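Local atomic coordinates of T-cell surface glycoprotein YE1/48 (Mus musculus, PDB entry 1QO3), a protein that serves on natural killer cells as a receptor for H-2d class I molecules and inhibits killing by those cells, here represented by its extracellular C-type lectin-like domain. Residues C[28-33]-C[123-128]; C[46-51]-C[84-89]; C[53-58]-C[91-96]; C[69-74]-C[107-112]. The protein carries 1 engineered substitution. All coordinates share one frame; numbering follows the deposited sequence.

Contact 1: residues C[28-33]-C[123-128]; sequences FVMDRK and VFICIC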
loop_
_atom_site.group_PDB
_atom_site.type_symbol
_atom_site.label_atom_id
_atom_site.label_comp_id
_atom_site.label_asym_id
_atom_site.label_seq_id
_atom_site.Cartn_x
_atom_site.Cartn_y
_atom_site.Cartn_z
ATOM N N PHE C 28 -12.214 13.509 20.075
ATOM C CA PHE C 28 -13.298 12.550 20.011
ATOM C C PHE C 28 -13.721 12.159 21.420
ATOM O O PHE C 28 -12.991 11.461 22.131
ATOM C CB PHE C 28 -12.858 11.316 19.219
ATOM C CG PHE C 28 -12.599 11.597 17.759
ATOM C CD1 PHE C 28 -11.489 12.336 17.364
ATOM C CD2 PHE C 28 -13.482 11.144 16.785
ATOM C CE1 PHE C 28 -11.260 12.619 16.012
ATOM C CE2 PHE C 28 -13.267 11.420 15.427
ATOM C CZ PHE C 28 -12.152 12.159 15.043
ATOM N N VAL C 29 -14.891 12.654 21.818
ATOM C CA VAL C 29 -15.470 12.387 23.130
ATOM C C VAL C 29 -16.114 11.019 23.020
ATOM O O VAL C 29 -17.173 10.878 22.400
ATOM C CB VAL C 29 -16.570 13.420 23.477
ATOM C CG1 VAL C 29 -17.078 13.187 24.896
ATOM C CG2 VAL C 29 -16.029 14.833 23.328
ATOM N N MET C 30 -15.489 10.013 23.622
ATOM C CA MET C 30 -16.015 8.656 23.533
ATOM C C MET C 30 -17.310 8.355 24.312
ATOM O O MET C 30 -17.996 7.383 23.995
ATOM C CB MET C 30 -14.914 7.650 23.882
ATOM C CG MET C 30 -13.631 7.820 23.049
ATOM S SD MET C 30 -13.858 7.892 21.245
ATOM C CE MET C 30 -13.946 6.129 20.817
ATOM N N ASP C 31 -17.650 9.169 25.313
ATOM C CA ASP C 31 -18.907 8.972 26.062
ATOM C C ASP C 31 -20.026 9.400 25.113
ATOM O O ASP C 31 -20.289 10.596 24.965
ATOM C CB ASP C 31 -18.995 9.880 27.300
ATOM C CG ASP C 31 -18.193 9.368 28.487
ATOM O OD1 ASP C 31 -17.637 8.248 28.417
ATOM O OD2 ASP C 31 -18.132 10.103 29.502
ATOM N N ARG C 32 -20.680 8.441 24.472
ATOM C CA ARG C 32 -21.750 8.754 23.539
ATOM C C ARG C 32 -22.800 9.709 24.107
ATOM O O ARG C 32 -23.212 9.587 25.255
ATOM C CB ARG C 32 -22.402 7.459 23.054
ATOM C CG ARG C 32 -21.588 6.765 21.969
ATOM C CD ARG C 32 -21.273 5.305 22.280
ATOM N NE ARG C 32 -22.387 4.379 22.059
ATOM C CZ ARG C 32 -23.057 4.246 20.914
ATOM N NH1 ARG C 32 -22.751 4.987 19.855
ATOM N NH2 ARG C 32 -24.023 3.339 20.815
ATOM N N LYS C 33 -23.219 10.676 23.295
ATOM C CA LYS C 33 -24.216 11.650 23.727
ATOM C C LYS C 33 -25.157 12.064 22.605
ATOM O O LYS C 33 -24.915 11.779 21.428
ATOM C CB LYS C 33 -23.529 12.901 24.278
ATOM C CG LYS C 33 -22.713 12.649 25.532
ATOM C CD LYS C 33 -21.819 13.827 25.862
ATOM C CE LYS C 33 -20.897 13.499 27.022
ATOM N NZ LYS C 33 -19.901 14.585 27.227
ATOM N N VAL C 123 -27.494 8.642 20.717
ATOM C CA VAL C 123 -26.181 8.905 21.277
ATOM C C VAL C 123 -25.029 8.318 20.477
ATOM O O VAL C 123 -24.986 7.115 20.200
ATOM C CB VAL C 123 -26.090 8.419 22.761
ATOM C CG1 VAL C 123 -27.141 9.126 23.595
ATOM C CG2 VAL C 123 -26.291 6.910 22.855
ATOM N N PHE C 124 -24.111 9.201 20.092
ATOM C CA PHE C 124 -22.925 8.831 19.332
ATOM C C PHE C 124 -21.744 9.647 19.829
ATOM O O PHE C 124 -21.918 10.668 20.503
ATOM C CB PHE C 124 -23.109 9.121 17.839
ATOM C CG PHE C 124 -24.209 8.330 17.192
ATOM C CD1 PHE C 124 -25.533 8.745 17.293
ATOM C CD2 PHE C 124 -23.920 7.159 16.487
ATOM C CE1 PHE C 124 -26.561 8.000 16.698
ATOM C CE2 PHE C 124 -24.940 6.407 15.887
ATOM C CZ PHE C 124 -26.266 6.829 15.994
ATOM N N ILE C 125 -20.542 9.185 19.492
ATOM C CA ILE C 125 -19.301 9.870 19.840
ATOM C C ILE C 125 -19.426 11.325 19.381
ATOM O O ILE C 125 -20.149 11.608 18.423
ATOM C CB ILE C 125 -18.117 9.224 19.082
ATOM C CG1 ILE C 125 -17.858 7.813 19.623
ATOM C CG2 ILE C 125 -16.887 10.105 19.168
ATOM C CD1 ILE C 125 -16.940 6.979 18.731
ATOM N N CYS C 126 -18.740 12.244 20.059
ATOM C CA CYS C 126 -18.769 13.653 19.660
ATOM C C CYS C 126 -17.430 14.045 19.061
ATOM O O CYS C 126 -16.393 13.669 19.601
ATOM C CB CYS C 126 -18.946 14.588 20.851
ATOM S SG CYS C 126 -20.263 14.266 22.043
ATOM N N ILE C 127 -17.433 14.797 17.963
ATOM C CA ILE C 127 -16.168 15.276 17.425
ATOM C C ILE C 127 -16.141 16.784 17.704
ATOM O O ILE C 127 -16.955 17.532 17.158
ATOM C CB ILE C 127 -16.014 15.069 15.901
ATOM C CG1 ILE C 127 -16.114 13.589 15.538
ATOM C CG2 ILE C 127 -14.643 15.582 15.461
ATOM C CD1 ILE C 127 -15.939 13.336 14.041
ATOM N N CYS C 128 -15.235 17.219 18.579
ATOM C CA CYS C 128 -15.108 18.642 18.903
ATOM C C CYS C 128 -13.908 19.221 18.143
ATOM O O CYS C 128 -12.842 18.611 18.088
ATOM C CB CYS C 128 -14.912 18.851 20.411
ATOM S SG CYS C 128 -16.244 18.255 21.525
HETATM O O HOH W 1 -20.697 6.535 18.198
#
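V29 and C126 face each other as a hydrogen-bonded antiparallel pair: V29 N donates to C126 O (2.9 Å), lying in the plane of that carbonyl, and C126 N returns a bond to V29 O. Further on, K33 and F124 exchange a second pair of bonds, K33 N to F124 O (3.1 Å) and F124 N to K33 O. The K33 N bond is nearly straight at its hydrogen (173°), yet its donor stands well above the F124 carbonyl plane. Between the two pairs the register slips by two residues, a beta bulge where the chain turns a corner at D31. This joins strand 24-30 and the short strand 32-33 to strand 124-131, part of the sheet of the C-type lectin-like fold. Two disulfides leave the same strand for helix 35-44, from C126 to C38 and from C128 to C42.

Among the apolar contacts, V29 CB rests on C126 CB (3.7 Å) and its CG2 reaches C128 SG (3.9 Å). The F28 ring lies alongside I127, its CE2 3.6 Å from I127 CD1, with I127 CG2 over one face and I125 CG2 at the edge. Two successive bends in M30 (chi2 -51°, chi3 -83°) bring CE to I125 CD1 (3.7 Å).

Charged side chains flank the bulge. R32 lays CG against the backbone of F124 (3.6 Å to F124 C) and has V123 O over a face of its guanidinium; a water accepts from I125 N (3.0 Å) and, weakly, from R32 NH1. K33 runs extended past C126 SG to bond T41 of helix 35-44 through NZ.

Contact 2: residues C[46-51]-C[84-89]; sequences SLSLLK and AWIDNR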
loop_
_atom_site.group_PDB
_atom_site.type_symbol
_atom_site.label_atom_id
_atom_site.label_comp_id
_atom_site.label_asym_id
_atom_site.label_seq_id
_atom_site.Cartn_x
_atom_site.Cartn_y
_atom_site.Cartn_z
ATOM N N SER C 46 -14.714 24.985 25.771
ATOM C CA SER C 46 -14.351 26.133 24.950
ATOM C C SER C 46 -14.059 25.699 23.523
ATOM O O SER C 46 -13.323 26.371 22.793
ATOM C CB SER C 46 -13.134 26.849 25.546
ATOM O OG SER C 46 -13.373 27.199 26.902
ATOM N N LEU C 47 -14.633 24.566 23.128
ATOM C CA LEU C 47 -14.452 24.053 21.772
ATOM C C LEU C 47 -15.778 24.148 21.039
ATOM O O LEU C 47 -16.721 24.757 21.536
ATOM C CB LEU C 47 -13.961 22.607 21.802
ATOM C CG LEU C 47 -12.628 22.437 22.538
ATOM C CD1 LEU C 47 -12.189 20.974 22.506
ATOM C CD2 LEU C 47 -11.584 23.324 21.881
ATOM N N SER C 48 -15.863 23.538 19.865
ATOM C CA SER C 48 -17.086 23.606 19.084
ATOM C C SER C 48 -17.364 22.301 18.342
ATOM O O SER C 48 -16.440 21.668 17.834
ATOM C CB SER C 48 -16.969 24.760 18.082
ATOM O OG SER C 48 -18.143 24.868 17.307
ATOM N N LEU C 49 -18.632 21.898 18.278
ATOM C CA LEU C 49 -18.987 20.673 17.570
ATOM C C LEU C 49 -18.473 20.874 16.143
ATOM O O LEU C 49 -18.840 21.835 15.467
ATOM C CB LEU C 49 -20.503 20.458 17.594
ATOM C CG LEU C 49 -21.056 19.054 17.315
ATOM C CD1 LEU C 49 -20.270 17.997 18.088
ATOM C CD2 LEU C 49 -22.533 19.016 17.713
ATOM N N LEU C 50 -17.620 19.954 15.700
ATOM C CA LEU C 50 -16.970 20.035 14.398
ATOM C C LEU C 50 -17.712 20.590 13.200
ATOM O O LEU C 50 -18.826 20.175 12.880
ATOM C CB LEU C 50 -16.404 18.669 13.995
ATOM C CG LEU C 50 -15.640 18.691 12.665
ATOM C CD1 LEU C 50 -14.406 19.577 12.812
ATOM C CD2 LEU C 50 -15.227 17.286 12.261
ATOM N N LYS C 51 -17.064 21.538 12.534
ATOM C CA LYS C 51 -17.585 22.108 11.306
ATOM C C LYS C 51 -16.559 21.713 10.245
ATOM O O LYS C 51 -15.381 22.054 10.364
ATOM C CB LYS C 51 -17.667 23.631 11.378
ATOM C CG LYS C 51 -18.121 24.234 10.057
ATOM C CD LYS C 51 -18.232 25.744 10.109
ATOM C CE LYS C 51 -18.769 26.294 8.792
ATOM N NZ LYS C 51 -18.946 27.776 8.854
ATOM N N ALA C 84 -27.835 23.866 8.719
ATOM C CA ALA C 84 -26.881 24.925 9.022
ATOM C C ALA C 84 -25.766 24.375 9.893
ATOM O O ALA C 84 -25.988 23.464 10.702
ATOM C CB ALA C 84 -27.581 26.069 9.738
ATOM N N TRP C 85 -24.564 24.924 9.728
ATOM C CA TRP C 85 -23.441 24.477 10.537
ATOM C C TRP C 85 -23.544 25.095 11.926
ATOM O O TRP C 85 -24.362 25.984 12.159
ATOM C CB TRP C 85 -22.108 24.832 9.872
ATOM C CG TRP C 85 -21.827 23.989 8.670
ATOM C CD1 TRP C 85 -22.125 24.282 7.370
ATOM C CD2 TRP C 85 -21.257 22.673 8.662
ATOM N NE1 TRP C 85 -21.780 23.231 6.552
ATOM C CE2 TRP C 85 -21.244 22.231 7.319
ATOM C CE3 TRP C 85 -20.759 21.824 9.658
ATOM C CZ2 TRP C 85 -20.750 20.974 6.947
ATOM C CZ3 TRP C 85 -20.269 20.572 9.287
ATOM C CH2 TRP C 85 -20.268 20.161 7.944
ATOM N N ILE C 86 -22.714 24.609 12.840
ATOM C CA ILE C 86 -22.711 25.063 14.225
ATOM C C ILE C 86 -22.629 26.587 14.402
ATOM O O ILE C 86 -23.226 27.134 15.327
ATOM C CB ILE C 86 -21.551 24.373 15.016
ATOM C CG1 ILE C 86 -21.852 24.385 16.513
ATOM C CG2 ILE C 86 -20.225 25.057 14.721
ATOM C CD1 ILE C 86 -23.070 23.561 16.891
ATOM N N ASP C 87 -21.910 27.268 13.519
ATOM C CA ASP C 87 -21.767 28.718 13.615
ATOM C C ASP C 87 -22.757 29.481 12.736
ATOM O O ASP C 87 -22.677 30.703 12.622
ATOM C CB ASP C 87 -20.336 29.135 13.248
ATOM C CG ASP C 87 -19.939 28.695 11.851
ATOM O OD1 ASP C 87 -20.800 28.146 11.132
ATOM O OD2 ASP C 87 -18.770 28.900 11.465
ATOM N N ASN C 88 -23.688 28.763 12.119
ATOM C CA ASN C 88 -24.683 29.396 11.259
ATOM C C ASN C 88 -24.027 30.131 10.093
ATOM O O ASN C 88 -24.557 31.120 9.586
ATOM C CB ASN C 88 -25.541 30.378 12.070
ATOM C CG ASN C 88 -26.350 29.687 13.159
ATOM O OD1 ASN C 88 -27.200 28.842 12.870
ATOM N ND2 ASN C 88 -26.088 30.041 14.415
ATOM N N ARG C 89 -22.866 29.643 9.674
ATOM C CA ARG C 89 -22.137 30.238 8.562
ATOM C C ARG C 89 -21.877 29.170 7.507
ATOM O O ARG C 89 -21.698 27.992 7.827
ATOM C CB ARG C 89 -20.811 30.821 9.048
ATOM C CG ARG C 89 -20.971 31.959 10.040
ATOM C CD ARG C 89 -19.645 32.324 10.685
ATOM N NE ARG C 89 -18.591 32.550 9.703
ATOM C CZ ARG C 89 -17.328 32.827 10.017
ATOM N NH1 ARG C 89 -16.962 32.918 11.289
ATOM N NH2 ARG C 89 -16.430 33.016 9.058
#
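A type I beta turn, W85 to N88, closes the end of strand 82-85 in this C-type lectin-like domain, and K51, just beyond strand 48-49, is plugged into it. The lysine side chain is fully extended, with CG anti to the backbone N (chi1 176°), and this straight reach carries NZ over the turn. There NZ forms a salt bridge with D87, 2.8 Å from OD2 on its syn lone pair, while its bond to D87 OD1 is weak. R89 O also accepts from NZ (2.9 Å), met from above its carbonyl plane, and P90 O is a further acceptor; the ammonium is thus gripped by a carboxylate and two backbone carbonyls. D87 OD1 is held in turn by R89 N (2.9 Å), an Asx turn that fixes the carboxylate where K51 meets it at about a right angle.

The lysine methylenes lie over the indole of W85: CG sits 3.3 Å above one face, displaced toward the rim and 3.6 Å from W85 CE3. L50 O approaches the edge of that ring. I86 packs on strand 48-49, its CG2 3.3 Å from S48 OG and its CD1 4.1 Å from L49 CB.

Around this, L49 lies against W35, C38 and C42 of helix 35-44 and I86 against K39 of the same helix, while L50 faces strand 24-30 and I127 of strand 124-131.

Contact 3: residues C[53-58]-C[91-96]; sequences DDEDEL and SKLALN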
loop_
_atom_site.group_PDB
_atom_site.type_symbol
_atom_site.label_atom_id
_atom_site.label_comp_id
_atom_site.label_asym_id
_atom_site.label_seq_id
_atom_site.Cartn_x
_atom_site.Cartn_y
_atom_site.Cartn_z
ATOM N N ASP C 53 -14.787 22.261 7.002
ATOM C CA ASP C 53 -14.578 23.419 6.138
ATOM C C ASP C 53 -14.419 23.212 4.634
ATOM O O ASP C 53 -14.694 24.129 3.855
ATOM C CB ASP C 53 -13.392 24.235 6.666
ATOM C CG ASP C 53 -13.499 24.519 8.157
ATOM O OD1 ASP C 53 -14.587 24.923 8.621
ATOM O OD2 ASP C 53 -12.493 24.339 8.873
ATOM N N ASP C 54 -13.970 22.035 4.214
ATOM C CA ASP C 54 -13.800 21.769 2.789
ATOM C C ASP C 54 -13.697 20.281 2.459
ATOM O O ASP C 54 -13.640 19.440 3.354
ATOM C CB ASP C 54 -12.566 22.520 2.249
ATOM C CG ASP C 54 -11.304 22.255 3.061
ATOM O OD1 ASP C 54 -10.901 21.078 3.213
ATOM O OD2 ASP C 54 -10.704 23.239 3.542
ATOM N N GLU C 55 -13.686 19.967 1.168
ATOM C CA GLU C 55 -13.589 18.587 0.707
ATOM C C GLU C 55 -12.298 17.928 1.193
ATOM O O GLU C 55 -12.306 16.759 1.585
ATOM C CB GLU C 55 -13.655 18.530 -0.827
ATOM C CG GLU C 55 -15.018 18.894 -1.419
ATOM C CD GLU C 55 -16.039 17.752 -1.359
ATOM O OE1 GLU C 55 -15.654 16.605 -1.027
ATOM O OE2 GLU C 55 -17.232 18.008 -1.657
ATOM N N ASP C 56 -11.194 18.669 1.163
ATOM C CA ASP C 56 -9.912 18.123 1.612
ATOM C C ASP C 56 -9.957 17.671 3.076
ATOM O O ASP C 56 -9.478 16.583 3.413
ATOM C CB ASP C 56 -8.786 19.147 1.446
ATOM C CG ASP C 56 -8.511 19.503 -0.015
ATOM O OD1 ASP C 56 -8.731 18.654 -0.910
ATOM O OD2 ASP C 56 -8.048 20.636 -0.259
ATOM N N GLU C 57 -10.526 18.500 3.946
ATOM C CA GLU C 57 -10.605 18.143 5.355
ATOM C C GLU C 57 -11.460 16.886 5.518
ATOM O O GLU C 57 -11.108 15.990 6.281
ATOM C CB GLU C 57 -11.181 19.308 6.183
ATOM C CG GLU C 57 -11.441 18.943 7.645
ATOM C CD GLU C 57 -11.946 20.105 8.488
ATOM O OE1 GLU C 57 -12.552 21.047 7.933
ATOM O OE2 GLU C 57 -11.749 20.063 9.715
ATOM N N LEU C 58 -12.575 16.816 4.794
ATOM C CA LEU C 58 -13.454 15.649 4.866
ATOM C C LEU C 58 -12.709 14.389 4.434
ATOM O O LEU C 58 -12.819 13.329 5.065
ATOM C CB LEU C 58 -14.670 15.842 3.957
ATOM C CG LEU C 58 -15.568 14.604 3.823
ATOM C CD1 LEU C 58 -16.067 14.192 5.205
ATOM C CD2 LEU C 58 -16.743 14.899 2.882
ATOM N N SER C 91 -20.074 26.902 4.425
ATOM C CA SER C 91 -18.836 26.141 4.384
ATOM C C SER C 91 -18.459 25.886 2.931
ATOM O O SER C 91 -19.335 25.723 2.083
ATOM C CB SER C 91 -19.012 24.807 5.107
ATOM O OG SER C 91 -17.907 23.954 4.864
ATOM N N LYS C 92 -17.159 25.845 2.648
ATOM C CA LYS C 92 -16.677 25.609 1.292
ATOM C C LYS C 92 -17.081 24.226 0.799
ATOM O O LYS C 92 -17.098 23.969 -0.405
ATOM C CB LYS C 92 -15.151 25.747 1.234
ATOM C CG LYS C 92 -14.621 27.154 1.503
ATOM C CD LYS C 92 -15.026 28.139 0.413
ATOM C CE LYS C 92 -14.439 27.756 -0.946
ATOM N NZ LYS C 92 -14.828 28.717 -2.030
ATOM N N LEU C 93 -17.404 23.338 1.734
ATOM C CA LEU C 93 -17.809 21.979 1.405
ATOM C C LEU C 93 -19.129 21.974 0.634
ATOM O O LEU C 93 -20.169 22.388 1.159
ATOM C CB LEU C 93 -17.969 21.155 2.685
ATOM C CG LEU C 93 -18.283 19.668 2.513
ATOM C CD1 LEU C 93 -17.031 18.952 2.037
ATOM C CD2 LEU C 93 -18.771 19.074 3.830
ATOM N N ALA C 94 -19.080 21.503 -0.610
ATOM C CA ALA C 94 -20.267 21.432 -1.457
ATOM C C ALA C 94 -21.107 20.231 -1.040
ATOM O O ALA C 94 -20.908 19.112 -1.524
ATOM C CB ALA C 94 -19.861 21.306 -2.925
ATOM N N LEU C 95 -22.049 20.468 -0.138
ATOM C CA LEU C 95 -22.899 19.400 0.359
ATOM C C LEU C 95 -24.333 19.567 -0.124
ATOM O O LEU C 95 -24.891 20.664 -0.078
ATOM C CB LEU C 95 -22.855 19.394 1.891
ATOM C CG LEU C 95 -23.521 18.249 2.660
ATOM C CD1 LEU C 95 -22.869 16.917 2.306
ATOM C CD2 LEU C 95 -23.388 18.521 4.148
ATOM N N ASN C 96 -24.924 18.478 -0.604
ATOM C CA ASN C 96 -26.305 18.518 -1.068
ATOM C C ASN C 96 -27.220 18.238 0.120
ATOM O O ASN C 96 -27.579 17.089 0.387
ATOM C CB ASN C 96 -26.550 17.467 -2.151
ATOM C CG ASN C 96 -27.935 17.586 -2.769
ATOM O OD1 ASN C 96 -28.644 16.593 -2.930
ATOM N ND2 ASN C 96 -28.323 18.812 -3.122
HETATM O O HOH W 2 -15.142 26.594 4.713
HETATM O O HOH W 3 -14.277 22.087 -0.781
#
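L93, which loses the most surface here, pushes CD1 against the backbone that leads into helix 55-64, 3.6 Å from both D54 C and E55 N. Its CG is anti to the backbone N (chi1 -175°), which swings the branch from the loop toward the helix start. The same methyl meets E55 CD at 3.7 Å, where the glutamate, bent at chi2, crosses the leucine at about a right angle and turns its carboxylate end toward the loop. L58, one turn further on, adds CD2 at 4.2 Å from L93 CD1, so this single methyl touches D54, E55 and L58 at the first turn of the helix.

The helix opens with D54 as N-cap: D54 OD1 accepts from E57 N (2.7 Å), nearly in line with the CG-OD1 bond. In the C-type lectin-like domain the contact sets the N-terminal end of helix 55-64 against the long loop between strands 82-85 and 107-110.

D53 contributes mainly its backbone. Its O packs against K92 CB (3.1 Å) and takes a bond from a water (2.6 Å) that accepts in turn from K92 N. A second water accepts from E55 N and gives a weak bond to K92 O. Near D53 O, the hydroxyl of S91 accepts from L93 N (3.2 Å), an ST turn that shapes the loop just before the leucine, and it is also hydrogen-bonded to I52 O. D53 N donates to E57 OE1, while the D53 carboxylate forms salt bridges with K24 and R131; K24 also pairs with E57.

Contact 4: residues C[69-74]-C[107-112]; sequences SCWVGL and CMLLSK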
loop_
_atom_site.group_PDB
_atom_site.type_symbol
_atom_site.label_atom_id
_atom_site.label_comp_id
_atom_site.label_asym_id
_atom_site.label_seq_id
_atom_site.Cartn_x
_atom_site.Cartn_y
_atom_site.Cartn_z
ATOM N N SER C 69 -20.519 5.922 13.516
ATOM C CA SER C 69 -20.737 7.337 13.309
ATOM C C SER C 69 -20.410 8.233 14.509
ATOM O O SER C 69 -20.364 7.786 15.654
ATOM C CB SER C 69 -22.179 7.538 12.861
ATOM O OG SER C 69 -22.486 6.625 11.816
ATOM N N CYS C 70 -20.178 9.506 14.211
ATOM C CA CYS C 70 -19.863 10.519 15.211
ATOM C C CYS C 70 -20.674 11.774 14.901
ATOM O O CYS C 70 -20.772 12.186 13.736
ATOM C CB CYS C 70 -18.375 10.890 15.153
ATOM S SG CYS C 70 -17.221 9.524 15.355
ATOM N N TRP C 71 -21.247 12.382 15.934
ATOM C CA TRP C 71 -22.009 13.621 15.764
ATOM C C TRP C 71 -21.067 14.759 15.330
ATOM O O TRP C 71 -19.956 14.886 15.858
ATOM C CB TRP C 71 -22.683 14.009 17.090
ATOM C CG TRP C 71 -23.979 13.286 17.400
ATOM C CD1 TRP C 71 -24.347 12.749 18.601
ATOM C CD2 TRP C 71 -25.097 13.100 16.520
ATOM N NE1 TRP C 71 -25.626 12.245 18.528
ATOM C CE2 TRP C 71 -26.110 12.447 17.262
ATOM C CE3 TRP C 71 -25.344 13.425 15.177
ATOM C CZ2 TRP C 71 -27.349 12.108 16.707
ATOM C CZ3 TRP C 71 -26.576 13.090 14.621
ATOM C CH2 TRP C 71 -27.566 12.436 15.389
ATOM N N VAL C 72 -21.496 15.559 14.352
ATOM C CA VAL C 72 -20.720 16.709 13.887
ATOM C C VAL C 72 -21.609 17.952 13.977
ATOM O O VAL C 72 -22.821 17.834 14.151
ATOM C CB VAL C 72 -20.179 16.525 12.433
ATOM C CG1 VAL C 72 -19.011 15.552 12.443
ATOM C CG2 VAL C 72 -21.271 16.017 11.516
ATOM N N GLY C 73 -21.008 19.136 13.875
ATOM C CA GLY C 73 -21.762 20.376 14.004
ATOM C C GLY C 73 -22.614 20.823 12.827
ATOM O O GLY C 73 -22.461 21.936 12.334
ATOM N N LEU C 74 -23.521 19.963 12.381
ATOM C CA LEU C 74 -24.402 20.281 11.263
ATOM C C LEU C 74 -25.785 19.754 11.613
ATOM O O LEU C 74 -25.951 18.566 11.899
ATOM C CB LEU C 74 -23.900 19.609 9.983
ATOM C CG LEU C 74 -24.772 19.778 8.736
ATOM C CD1 LEU C 74 -24.873 21.254 8.380
ATOM C CD2 LEU C 74 -24.177 18.986 7.586
ATOM N N CYS C 107 -30.144 15.677 12.504
ATOM C CA CYS C 107 -28.764 15.963 12.910
ATOM C C CYS C 107 -27.780 15.171 12.044
ATOM O O CYS C 107 -28.095 14.073 11.589
ATOM C CB CYS C 107 -28.583 15.653 14.404
ATOM S SG CYS C 107 -29.316 16.945 15.470
ATOM N N MET C 108 -26.591 15.727 11.816
ATOM C CA MET C 108 -25.601 15.087 10.955
ATOM C C MET C 108 -24.525 14.239 11.637
ATOM O O MET C 108 -23.869 14.671 12.588
ATOM C CB MET C 108 -24.928 16.153 10.082
ATOM C CG MET C 108 -24.356 15.614 8.787
ATOM S SD MET C 108 -25.635 14.864 7.734
ATOM C CE MET C 108 -26.425 16.340 7.083
ATOM N N LEU C 109 -24.345 13.031 11.117
ATOM C CA LEU C 109 -23.357 12.080 11.615
ATOM C C LEU C 109 -22.220 11.924 10.613
ATOM O O LEU C 109 -22.459 11.936 9.402
ATOM C CB LEU C 109 -23.996 10.704 11.809
ATOM C CG LEU C 109 -24.998 10.518 12.940
ATOM C CD1 LEU C 109 -25.810 9.253 12.710
ATOM C CD2 LEU C 109 -24.241 10.466 14.261
ATOM N N LEU C 110 -20.991 11.781 11.115
ATOM C CA LEU C 110 -19.827 11.562 10.255
ATOM C C LEU C 110 -19.285 10.162 10.510
ATOM O O LEU C 110 -19.096 9.746 11.658
ATOM C CB LEU C 110 -18.699 12.571 10.527
ATOM C CG LEU C 110 -17.366 12.207 9.834
ATOM C CD1 LEU C 110 -17.489 12.349 8.317
ATOM C CD2 LEU C 110 -16.240 13.086 10.343
ATOM N N SER C 111 -19.051 9.428 9.435
ATOM C CA SER C 111 -18.493 8.086 9.548
ATOM C C SER C 111 -17.410 7.964 8.488
ATOM O O SER C 111 -17.317 8.792 7.587
ATOM C CB SER C 111 -19.565 7.019 9.315
ATOM O OG SER C 111 -19.934 6.967 7.948
ATOM N N LYS C 112 -16.593 6.925 8.616
ATOM C CA LYS C 112 -15.503 6.642 7.693
ATOM C C LYS C 112 -15.941 6.707 6.232
ATOM O O LYS C 112 -15.173 7.098 5.354
ATOM C CB LYS C 112 -14.944 5.247 7.994
ATOM C CG LYS C 112 -13.999 4.688 6.933
ATOM C CD LYS C 112 -13.476 3.312 7.329
ATOM C CE LYS C 112 -12.536 2.759 6.266
ATOM N NZ LYS C 112 -11.887 1.468 6.664
#
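C70 O receives the shortest backbone bond of this pairing, 2.7 Å from L110 N and nearly straight at the hydrogen (169°), while L109 CA sits beside the same oxygen. C70 N returns a bond to L110 O, V72 N donates to M108 O (3.1 Å) and M108 N donates to L74 O (2.9 Å). W71 and L109 form the non-hydrogen-bonded pair in between. Their side chains share one face of the sheet: L109 CD2 lies over the six-membered ring of W71, 3.5 Å from its centroid in a CH-pi contact, offset toward the rim. At the ring's edge sits M108 O, and C107 CB closes on W71 CZ3 (3.3 Å), with the C107 sulfur placed obliquely to the indole.

Strand 70-77 thus runs antiparallel to strand 107-110 deep in the C-type lectin-like domain, and bends at G73, the centre of an inverse gamma turn. C107 is tied to C120 by a disulfide. W71 NE1 bonds Q122 O, and the indole meets W35 and F124 edge-to-face.

The side chains of V72 and L110 cross at about a right angle, V72 CG1 reaching L110 CB at 3.6 Å. Past the bend, L74 and M108 lie side by side and point the same way; with CG of M108 anti to its backbone N (chi1 -155°) the chain then curls, and CE meets L74 CD2 (3.5 Å). S69 CB packs on L109 CB (3.8 Å) just before the strand.

In the fold
Contact 4 is the buried centre, contacts 1 and 2 are partly buried, and contact 3 lies at the surface. Contacts 1 and 4 meet along neighbouring parallel strands, with I125 O and I127 N facing the W71 backbone; both rely on strand pairing and apolar side chains. Contact 2 borders each of them: L50 N approaches I127 O, and L50 O approaches G73 N. Its chemistry differs, centring on a lysine held by a turn and the residues just after it. Contact 3 has water bridges and a leucine at a helix start instead of sheet bonds, and touches contact 2 through S91 and W85. Contacts 2, 3 and 4 are all nested in the loop closed by contact 1.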